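Local coordinates for protein mannan endo-1,6-alpha-mannosidase (Chaetomium thermophilum, PDB 6RY0) that probably acts on alpha-1,6-mannosidic linkages as a family 76 glycosidase and has been linked to the transfer of GPI-anchored glycoproteins into the fungal cell wall, at residues G179-I184 with N192-I197; V333-A338 with L402-A407; G105-V110 with D151-L156. All coordinates share one frame; numbering follows the deposited sequence. Where two conformers were deposited one is given.

Interaction 1 of 3, residues G179-I184 with N192-I197; sequences GLRWQI and NYKNTI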
loop_
_atom_site.group_PDB
_atom_site.type_symbol
_atom_site.label_atom_id
_atom_site.label_comp_id
_atom_site.label_asym_id
_atom_site.label_seq_id
_atom_site.Cartn_x
_atom_site.Cartn_y
_atom_site.Cartn_z
ATOM N N GLY A 179 -14.680 -14.506 -1.538
ATOM C CA GLY A 179 -13.807 -13.557 -0.867
ATOM C C GLY A 179 -12.662 -14.228 -0.139
ATOM O O GLY A 179 -12.780 -15.359 0.339
ATOM N N LEU A 180 -11.549 -13.528 -0.053
ATOM C CA LEU A 180 -10.440 -13.939 0.782
ATOM C C LEU A 180 -10.730 -13.675 2.247
ATOM O O LEU A 180 -11.295 -12.658 2.636
ATOM C CB LEU A 180 -9.173 -13.152 0.425
ATOM C CG LEU A 180 -8.533 -13.428 -0.920
ATOM C CD1 LEU A 180 -7.406 -12.446 -1.162
ATOM C CD2 LEU A 180 -8.009 -14.828 -0.978
ATOM N N ARG A 181 -10.258 -14.614 3.061
ATOM C CA ARG A 181 -10.085 -14.417 4.487
ATOM C C ARG A 181 -8.887 -13.520 4.754
ATOM O O ARG A 181 -7.949 -13.447 3.966
ATOM C CB ARG A 181 -9.923 -15.767 5.196
ATOM C CG ARG A 181 -11.144 -16.674 5.029
ATOM C CD ARG A 181 -10.821 -18.099 5.416
ATOM N NE ARG A 181 -11.959 -19.000 5.234
ATOM C CZ ARG A 181 -12.820 -19.320 6.205
ATOM N NH1 ARG A 181 -12.718 -18.754 7.402
ATOM N NH2 ARG A 181 -13.775 -20.212 5.972
ATOM N N TRP A 182 -8.900 -12.866 5.903
ATOM C CA TRP A 182 -7.804 -12.021 6.310
ATOM C C TRP A 182 -6.500 -12.797 6.369
ATOM O O TRP A 182 -5.476 -12.349 5.850
ATOM C CB TRP A 182 -8.150 -11.408 7.657
ATOM C CG TRP A 182 -7.174 -10.449 8.183
ATOM C CD1 TRP A 182 -6.214 -9.744 7.499
ATOM C CD2 TRP A 182 -7.096 -10.027 9.519
ATOM N NE1 TRP A 182 -5.552 -8.881 8.354
ATOM C CE2 TRP A 182 -6.064 -9.066 9.611
ATOM C CE3 TRP A 182 -7.791 -10.383 10.673
ATOM C CZ2 TRP A 182 -5.727 -8.460 10.809
ATOM C CZ3 TRP A 182 -7.464 -9.789 11.845
ATOM C CH2 TRP A 182 -6.431 -8.846 11.920
ATOM N N GLN A 183 -6.524 -13.931 7.069
ATOM C CA GLN A 183 -5.346 -14.736 7.332
ATOM C C GLN A 183 -5.168 -15.875 6.354
ATOM O O GLN A 183 -6.137 -16.404 5.807
ATOM C CB GLN A 183 -5.419 -15.278 8.742
ATOM C CG GLN A 183 -5.476 -14.183 9.814
ATOM C CD GLN A 183 -4.217 -13.320 9.802
ATOM O OE1 GLN A 183 -3.110 -13.839 9.852
ATOM N NE2 GLN A 183 -4.387 -12.021 9.595
ATOM N N ILE A 184 -3.902 -16.245 6.143
ATOM C CA ILE A 184 -3.558 -17.378 5.311
ATOM C C ILE A 184 -3.619 -18.698 6.077
ATOM O O ILE A 184 -4.284 -19.624 5.661
ATOM C CB ILE A 184 -2.215 -17.137 4.546
ATOM C CG1 ILE A 184 -2.392 -15.990 3.557
ATOM C CG2 ILE A 184 -1.754 -18.414 3.855
ATOM C CD1 ILE A 184 -1.096 -15.372 3.117
ATOM N N ASN A 192 -11.353 -16.254 10.447
ATOM C CA ASN A 192 -12.793 -16.138 10.275
ATOM C C ASN A 192 -13.277 -14.757 9.823
ATOM O O ASN A 192 -14.471 -14.574 9.638
ATOM C CB ASN A 192 -13.502 -16.515 11.582
ATOM C CG ASN A 192 -13.225 -15.533 12.726
ATOM O OD1 ASN A 192 -12.200 -14.887 12.792
ATOM N ND2 ASN A 192 -14.160 -15.438 13.648
ATOM N N TYR A 193 -12.364 -13.809 9.633
ATOM C CA TYR A 193 -12.718 -12.457 9.226
ATOM C C TYR A 193 -12.389 -12.288 7.746
ATOM O O TYR A 193 -11.229 -12.384 7.346
ATOM C CB TYR A 193 -11.930 -11.456 10.065
ATOM C CG TYR A 193 -12.345 -10.002 9.985
ATOM C CD1 TYR A 193 -13.666 -9.617 10.172
ATOM C CD2 TYR A 193 -11.401 -8.984 9.826
ATOM C CE1 TYR A 193 -14.031 -8.269 10.156
ATOM C CE2 TYR A 193 -11.770 -7.643 9.816
ATOM C CZ TYR A 193 -13.085 -7.291 9.996
ATOM O OH TYR A 193 -13.500 -5.975 10.003
ATOM N N LYS A 194 -13.405 -12.064 6.927
ATOM C CA LYS A 194 -13.185 -11.745 5.517
ATOM C C LYS A 194 -13.236 -10.232 5.412
ATOM O O LYS A 194 -14.286 -9.621 5.584
ATOM C CB LYS A 194 -14.215 -12.415 4.618
ATOM C CG LYS A 194 -14.006 -13.924 4.484
ATOM C CD LYS A 194 -14.835 -14.613 3.440
ATOM C CE LYS A 194 -14.269 -15.988 3.182
ATOM N NZ LYS A 194 -14.952 -16.699 2.051
ATOM N N ASN A 195 -12.080 -9.626 5.202
ATOM C CA ASN A 195 -11.989 -8.206 5.300
ATOM C C ASN A 195 -11.679 -7.541 3.979
ATOM O O ASN A 195 -11.221 -8.148 3.013
ATOM C CB ASN A 195 -11.045 -7.773 6.392
ATOM C CG ASN A 195 -9.648 -8.234 6.220
ATOM O OD1 ASN A 195 -9.287 -8.969 5.292
ATOM N ND2 ASN A 195 -8.807 -7.794 7.132
ATOM N N THR A 196 -11.977 -6.251 3.936
ATOM C CA THR A 196 -11.749 -5.495 2.731
ATOM C C THR A 196 -10.303 -5.507 2.319
ATOM O O THR A 196 -10.019 -5.723 1.138
ATOM C CB THR A 196 -12.282 -4.080 2.892
ATOM O OG1 THR A 196 -13.670 -4.213 3.160
ATOM C CG2 THR A 196 -12.023 -3.258 1.653
ATOM N N ILE A 197 -9.381 -5.253 3.239
ATOM C CA ILE A 197 -8.012 -5.000 2.809
ATOM C C ILE A 197 -7.399 -6.228 2.113
ATOM O O ILE A 197 -6.678 -6.073 1.118
ATOM C CB ILE A 197 -7.122 -4.456 3.940
ATOM C CG1 ILE A 197 -5.754 -4.033 3.398
ATOM C CG2 ILE A 197 -6.984 -5.451 5.107
ATOM C CD1 ILE A 197 -5.799 -2.937 2.458
HETATM O O HOH W 1 -12.584 -18.052 1.158
#

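Interaction 2 of 3, residues V333-A338 with L402-A407; sequences VVTQIA and LLIEYA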
loop_
_atom_site.group_PDB
_atom_site.type_symbol
_atom_site.label_atom_id
_atom_site.label_comp_id
_atom_site.label_asym_id
_atom_site.label_seq_id
_atom_site.Cartn_x
_atom_site.Cartn_y
_atom_site.Cartn_z
ATOM N N VAL A 333 -1.031 8.393 -8.404
ATOM C CA VAL A 333 -0.962 7.507 -9.572
ATOM C C VAL A 333 -2.307 7.452 -10.314
ATOM O O VAL A 333 -2.327 7.401 -11.549
ATOM C CB VAL A 333 -0.456 6.108 -9.170
ATOM C CG1 VAL A 333 -0.672 5.093 -10.286
ATOM C CG2 VAL A 333 0.996 6.198 -8.799
ATOM N N VAL A 334 -3.429 7.501 -9.581
ATOM C CA VAL A 334 -4.733 7.533 -10.210
ATOM C C VAL A 334 -4.816 8.682 -11.221
ATOM O O VAL A 334 -5.421 8.537 -12.272
ATOM C CB VAL A 334 -5.845 7.594 -9.161
ATOM C CG1 VAL A 334 -7.202 7.953 -9.761
ATOM C CG2 VAL A 334 -5.912 6.278 -8.398
ATOM N N THR A 335 -4.207 9.834 -10.918
ATOM C CA THR A 335 -4.278 10.958 -11.849
ATOM C C THR A 335 -3.541 10.683 -13.155
ATOM O O THR A 335 -3.814 11.352 -14.160
ATOM C CB THR A 335 -3.764 12.271 -11.244
ATOM O OG1 THR A 335 -2.336 12.294 -11.133
ATOM C CG2 THR A 335 -4.443 12.558 -9.960
ATOM N N GLN A 336 -2.579 9.748 -13.150
ATOM C CA GLN A 336 -1.855 9.403 -14.362
ATOM C C GLN A 336 -2.618 8.409 -15.228
ATOM O O GLN A 336 -2.658 8.540 -16.439
ATOM C CB GLN A 336 -0.505 8.803 -14.018
ATOM C CG GLN A 336 0.400 9.675 -13.224
ATOM C CD GLN A 336 1.703 8.975 -12.932
ATOM O OE1 GLN A 336 1.700 7.897 -12.371
ATOM N NE2 GLN A 336 2.820 9.551 -13.375
ATOM N N ILE A 337 -3.222 7.416 -14.580
ATOM C CA ILE A 337 -3.864 6.392 -15.381
ATOM C C ILE A 337 -5.341 6.582 -15.567
ATOM O O ILE A 337 -5.907 5.999 -16.497
ATOM C CB ILE A 337 -3.621 5.059 -14.832
ATOM C CG1 ILE A 337 -4.121 5.006 -13.405
ATOM C CG2 ILE A 337 -2.149 4.739 -14.902
ATOM C CD1 ILE A 337 -4.097 3.630 -12.793
ATOM N N ALA A 338 -5.944 7.503 -14.807
ATOM C CA ALA A 338 -7.311 7.959 -15.028
ATOM C C ALA A 338 -7.255 9.487 -15.074
ATOM O O ALA A 338 -7.638 10.174 -14.138
ATOM C CB ALA A 338 -8.255 7.466 -13.950
ATOM N N LEU A 402 3.968 15.025 -4.592
ATOM C CA LEU A 402 3.762 16.328 -5.210
ATOM C C LEU A 402 4.465 16.437 -6.561
ATOM O O LEU A 402 4.147 17.335 -7.321
ATOM C CB LEU A 402 4.267 17.455 -4.300
ATOM C CG LEU A 402 3.488 17.644 -3.004
ATOM C CD1 LEU A 402 4.182 18.688 -2.172
ATOM C CD2 LEU A 402 2.018 18.018 -3.250
ATOM N N LEU A 403 5.412 15.549 -6.850
ATOM C CA LEU A 403 6.120 15.557 -8.101
ATOM C C LEU A 403 5.479 14.692 -9.178
ATOM O O LEU A 403 6.069 14.492 -10.238
ATOM C CB LEU A 403 7.580 15.147 -7.883
ATOM C CG LEU A 403 8.353 16.047 -6.902
ATOM C CD1 LEU A 403 9.658 15.358 -6.475
ATOM C CD2 LEU A 403 8.607 17.414 -7.501
ATOM N N ILE A 404 4.275 14.188 -8.944
ATOM C CA ILE A 404 3.657 13.254 -9.882
ATOM C C ILE A 404 3.518 13.860 -11.283
ATOM O O ILE A 404 3.635 13.132 -12.244
ATOM C CB ILE A 404 2.310 12.728 -9.330
ATOM C CG1 ILE A 404 1.829 11.488 -10.092
ATOM C CG2 ILE A 404 1.227 13.792 -9.318
ATOM C CD1 ILE A 404 2.596 10.240 -9.760
ATOM N N GLU A 405 3.285 15.167 -11.409
ATOM C CA GLU A 405 3.105 15.777 -12.726
ATOM C C GLU A 405 4.332 15.603 -13.607
ATOM O O GLU A 405 4.230 15.685 -14.824
ATOM C CB GLU A 405 2.745 17.278 -12.583
ATOM C CG GLU A 405 3.826 18.157 -11.792
ATOM C CD GLU A 405 3.516 19.666 -11.727
ATOM O OE1 GLU A 405 3.360 20.207 -10.597
ATOM O OE2 GLU A 405 3.461 20.317 -12.803
ATOM N N TYR A 406 5.499 15.424 -13.006
ATOM C CA TYR A 406 6.750 15.273 -13.722
ATOM C C TYR A 406 7.146 13.824 -13.965
ATOM O O TYR A 406 8.123 13.561 -14.668
ATOM C CB TYR A 406 7.893 15.948 -12.954
ATOM C CG TYR A 406 7.641 17.391 -12.537
ATOM C CD1 TYR A 406 7.665 18.416 -13.438
ATOM C CD2 TYR A 406 7.420 17.707 -11.211
ATOM C CE1 TYR A 406 7.446 19.734 -13.017
ATOM C CE2 TYR A 406 7.217 18.978 -10.785
ATOM C CZ TYR A 406 7.224 20.001 -11.683
ATOM O OH TYR A 406 7.004 21.302 -11.278
ATOM N N ALA A 407 6.444 12.884 -13.361
ATOM C CA ALA A 407 6.837 11.497 -13.393
ATOM C C ALA A 407 6.258 10.773 -14.591
ATOM O O ALA A 407 5.201 11.117 -15.073
ATOM C CB ALA A 407 6.356 10.808 -12.123
HETATM O O HOH W 2 1.912 12.565 -14.315
#

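Interaction 3 of 3, residues G105-V110 with D151-L156; sequences GMLHQV and DKPQWL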
loop_
_atom_site.group_PDB
_atom_site.type_symbol
_atom_site.label_atom_id
_atom_site.label_comp_id
_atom_site.label_asym_id
_atom_site.label_seq_id
_atom_site.Cartn_x
_atom_site.Cartn_y
_atom_site.Cartn_z
ATOM N N GLY A 105 16.532 -5.210 0.816
ATOM C CA GLY A 105 15.421 -5.463 1.698
ATOM C C GLY A 105 14.297 -6.240 1.019
ATOM O O GLY A 105 13.759 -7.206 1.580
ATOM N N MET A 106 13.930 -5.817 -0.194
ATOM C CA MET A 106 12.888 -6.537 -0.933
ATOM C C MET A 106 13.297 -7.977 -1.204
ATOM O O MET A 106 12.457 -8.868 -1.108
ATOM C CB MET A 106 12.543 -5.789 -2.212
ATOM C CG MET A 106 11.902 -4.414 -1.943
ATOM S SD MET A 106 11.569 -3.396 -3.395
ATOM C CE MET A 106 10.273 -4.330 -4.201
ATOM N N LEU A 107 14.544 -8.216 -1.593
ATOM C CA LEU A 107 14.954 -9.569 -1.933
ATOM C C LEU A 107 15.076 -10.445 -0.706
ATOM O O LEU A 107 14.900 -11.664 -0.794
ATOM C CB LEU A 107 16.268 -9.531 -2.673
ATOM C CG LEU A 107 16.187 -8.996 -4.102
ATOM C CD1 LEU A 107 17.559 -8.887 -4.715
ATOM C CD2 LEU A 107 15.288 -9.855 -4.975
ATOM N N HIS A 108 15.397 -9.880 0.451
ATOM C CA HIS A 108 15.625 -10.706 1.625
ATOM C C HIS A 108 14.359 -11.379 2.107
ATOM O O HIS A 108 14.423 -12.435 2.720
ATOM C CB HIS A 108 16.231 -9.861 2.754
ATOM C CG HIS A 108 16.791 -10.675 3.864
ATOM N ND1 HIS A 108 18.055 -11.210 3.810
ATOM C CD2 HIS A 108 16.264 -11.066 5.049
ATOM C CE1 HIS A 108 18.284 -11.884 4.919
ATOM N NE2 HIS A 108 17.217 -11.815 5.689
ATOM N N GLN A 109 13.203 -10.768 1.833
ATOM C CA GLN A 109 11.933 -11.173 2.441
ATOM C C GLN A 109 11.073 -12.073 1.531
ATOM O O GLN A 109 9.937 -12.369 1.894
ATOM C CB GLN A 109 11.155 -9.944 2.877
ATOM C CG GLN A 109 11.866 -9.184 4.016
ATOM C CD GLN A 109 12.028 -10.012 5.265
ATOM O OE1 GLN A 109 11.256 -10.937 5.511
ATOM N NE2 GLN A 109 13.021 -9.689 6.075
ATOM N N VAL A 110 11.618 -12.532 0.393
ATOM C CA VAL A 110 10.795 -13.221 -0.598
ATOM C C VAL A 110 10.398 -14.638 -0.203
ATOM O O VAL A 110 9.456 -15.180 -0.760
ATOM C CB VAL A 110 11.487 -13.280 -1.961
ATOM C CG1 VAL A 110 11.744 -11.866 -2.496
ATOM C CG2 VAL A 110 12.787 -14.119 -1.937
ATOM N N ASP A 151 20.121 -14.354 -11.146
ATOM C CA ASP A 151 19.757 -15.580 -10.448
ATOM C C ASP A 151 18.714 -15.356 -9.371
ATOM O O ASP A 151 18.310 -16.329 -8.718
ATOM C CB ASP A 151 21.010 -16.155 -9.801
ATOM C CG ASP A 151 21.505 -15.276 -8.715
ATOM O OD1 ASP A 151 21.761 -14.092 -9.011
ATOM O OD2 ASP A 151 21.554 -15.762 -7.556
ATOM N N LYS A 152 18.267 -14.113 -9.183
ATOM C CA LYS A 152 17.358 -13.770 -8.107
ATOM C C LYS A 152 15.968 -13.544 -8.664
ATOM O O LYS A 152 15.807 -13.253 -9.847
ATOM C CB LYS A 152 17.859 -12.502 -7.391
ATOM C CG LYS A 152 19.108 -12.712 -6.550
ATOM C CD LYS A 152 18.859 -13.570 -5.313
ATOM C CE LYS A 152 20.182 -13.912 -4.648
ATOM N NZ LYS A 152 20.032 -14.785 -3.484
ATOM N N PRO A 153 14.951 -13.611 -7.818
ATOM C CA PRO A 153 13.586 -13.379 -8.278
ATOM C C PRO A 153 13.438 -11.964 -8.820
ATOM O O PRO A 153 13.943 -11.018 -8.244
ATOM C CB PRO A 153 12.764 -13.590 -7.015
ATOM C CG PRO A 153 13.576 -14.383 -6.121
ATOM C CD PRO A 153 14.985 -13.993 -6.405
ATOM N N GLN A 154 12.701 -11.836 -9.902
ATOM C CA GLN A 154 12.482 -10.580 -10.571
ATOM C C GLN A 154 11.178 -9.934 -10.107
ATOM O O GLN A 154 10.264 -10.617 -9.623
ATOM C CB GLN A 154 12.490 -10.822 -12.091
ATOM C CG GLN A 154 13.827 -11.368 -12.607
ATOM C CD GLN A 154 14.957 -10.393 -12.397
ATOM O OE1 GLN A 154 14.862 -9.226 -12.783
ATOM N NE2 GLN A 154 16.014 -10.840 -11.765
ATOM N N TRP A 155 11.065 -8.605 -10.239
ATOM C CA TRP A 155 9.943 -7.902 -9.649
ATOM C C TRP A 155 8.578 -8.383 -10.155
ATOM O O TRP A 155 7.675 -8.666 -9.372
ATOM C CB TRP A 155 10.063 -6.382 -9.831
ATOM C CG TRP A 155 11.351 -5.800 -9.369
ATOM C CD1 TRP A 155 12.111 -4.927 -10.093
ATOM C CD2 TRP A 155 11.997 -5.952 -8.087
ATOM N NE1 TRP A 155 13.192 -4.529 -9.353
ATOM C CE2 TRP A 155 13.153 -5.141 -8.122
ATOM C CE3 TRP A 155 11.736 -6.687 -6.932
ATOM C CZ2 TRP A 155 14.040 -5.089 -7.059
ATOM C CZ3 TRP A 155 12.622 -6.638 -5.876
ATOM C CH2 TRP A 155 13.754 -5.843 -5.943
ATOM N N LEU A 156 8.408 -8.463 -11.475
ATOM C CA LEU A 156 7.143 -8.902 -12.013
ATOM C C LEU A 156 6.832 -10.328 -11.521
ATOM O O LEU A 156 5.708 -10.623 -11.116
ATOM C CB LEU A 156 7.136 -8.849 -13.540
ATOM C CG LEU A 156 5.879 -9.418 -14.225
ATOM C CD1 LEU A 156 4.643 -8.641 -13.873
ATOM C CD2 LEU A 156 6.071 -9.446 -15.727
#

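Interaction 1 of 3, residues G179-I184 with N192-I197
The short strand 193-195, which leads into helix 196-213 of the (alpha/alpha)6 barrel expected of glycoside hydrolase family 76, is crossed by the loop 179-184, with Trp182 and Lys194 giving up the largest areas. The touching parts of the two segments run at 102° to each other, and the backbones are joined where Trp182 N donates to Tyr193 O at 2.8 Å, almost in line with the carbonyl bond. Trp182 CG lies anti to its own backbone nitrogen (chi1 -176°), which carries the indole across the strand to Asn195. There the ring is held between two amide nitrogens: Gln183 NE2 sits 3.3 Å above the centre of one face, while Asn195 ND2 lies 3.2 Å over the opposite face, displaced toward the rim. Asn195 also occupies the N-cap position of helix 196-213, where its side chain caps a backbone nitrogen just beyond the segment. The indole NE1 finds its partner in Asp128, and the side chain is about 5 Å from that of Asp129, a ligand of a second calcium absent from this model. On the other flank the extended Lys194 chain passes Leu180 O and Arg181 CG. Asp173 forms salt bridges with both Lys194 and Arg181 and probably offsets their like charges. Lys194 NZ, which also bonds to Thr175 O and Gly178 O, donates to Gly179 O at 3.1 Å, and a water links these same two atoms.

Interaction 2 of 3, residues V333-A338 with L402-A407
Gln336 and Ile404 approach each other from opposite directions and make up most of this small contact between the last turn of helix 323-337 and the 3-10 segment 404-406. Gln336 CB is directed at 402-407. CG is turned beside the backbone nitrogen and anti to the carbonyl carbon (chi1 -59°), and with the chain extended beyond CG the amide is carried to Ile404. CG itself packs on Ile404 CG1 at 3.9 Å. One atom further, the amide carbon CD comes to 3.5 Å from Ile404 CD1, and the same methyl also touches OE1 at 3.6 Å; the amide thus lies against the end of the isoleucine side chain. NE2 also touches this methyl and turns to the backbone beyond. It lies 3.3 Å from Ala407 O, gives a weak hydrogen bond to Glu408 O, and donates to a water that in turn donates to Ile404 O at 2.8 Å. The water thus links the amide to the carbonyl of Ile404, at the other end of the 3-10 segment from Ala407. Around this pair, Ile404 CD1 also approaches Val333 CG2 at 4.5 Å, and Ile404 CG2 nears the hydroxyl of Thr335, which is itself bonded to Ala332 O. Leu346 of helix 342-358 packs on both Ile404 and Thr335, Pro410 touches Val333 and Gln336, and Leu403 reaches Leu37 of helix 33-48, while Val334 packs against Ala272 of helix 261-278.

Interaction 3 of 3, residues G105-V110 with D151-L156
Leu107 CD2 presses to 3.7 Å from Pro153 O, a carbonyl oxygen that the contact buries and that has no hydrogen-bonding partner in the model. The same methyl also comes within 4.3 Å of Trp155 CZ3, so it faces both the carbonyl oxygen and the indole. Beside it Met106 crosses Trp155 at about a right angle: CB touches CZ3 at 3.8 Å, and in one of its two modelled conformers the chain bends at chi3 (68°) and brings CE to 4.1 Å from the centroid of the six-membered ring, 29° off its normal. This is an off-centre CH-pi approach, with SD making an oblique Met-aromatic contact; both are less certain for resting on one conformer. In the alpha/alpha barrel expected of this family, the contact sets the end of helix 99-108 against the start of helix 155-167, and Ala140 of helix 127-142 packs on both Met106 and Trp155. The indole is fixed from its other end by a hydrogen bond from NE1 to Pro146 O. With the indole of Trp155 cut back to an alanine, Met106 and Leu107 would probably face a gap, and Pro146 O would lose its NE1 donor. Val110 CG2 meets Pro153 CG at 4.3 Å, and toward the solvent Lys152 CB grazes Leu107 CD2. The turn before the helix is braced by Gln154, in the N-cap position, whose NE2 donates to Pro148 O and, at 3.1 Å, to Lys152 O.

Interactions 1 and 2 are buried and lie on opposite sides of the chain's centre, their own centres 31 Å apart; interaction 3 is only partly buried, with an exposed lysine at its margin. None touches another, yet their segments share helices. Helix 127-142 packs against side chains of the segments of interactions 1 and 3, helix 261-278 against those of 1 and 2, and helix 196-213, which starts in interaction 1, receives Leu156 of segment 151-156. Their chemistry differs: interaction 1, close to an aspartate that binds calcium in another structure of the protein, relies on charges, amides and backbone bonds, interaction 2 mixes an amide with an aliphatic chain and a water, and interaction 3 is essentially apolar.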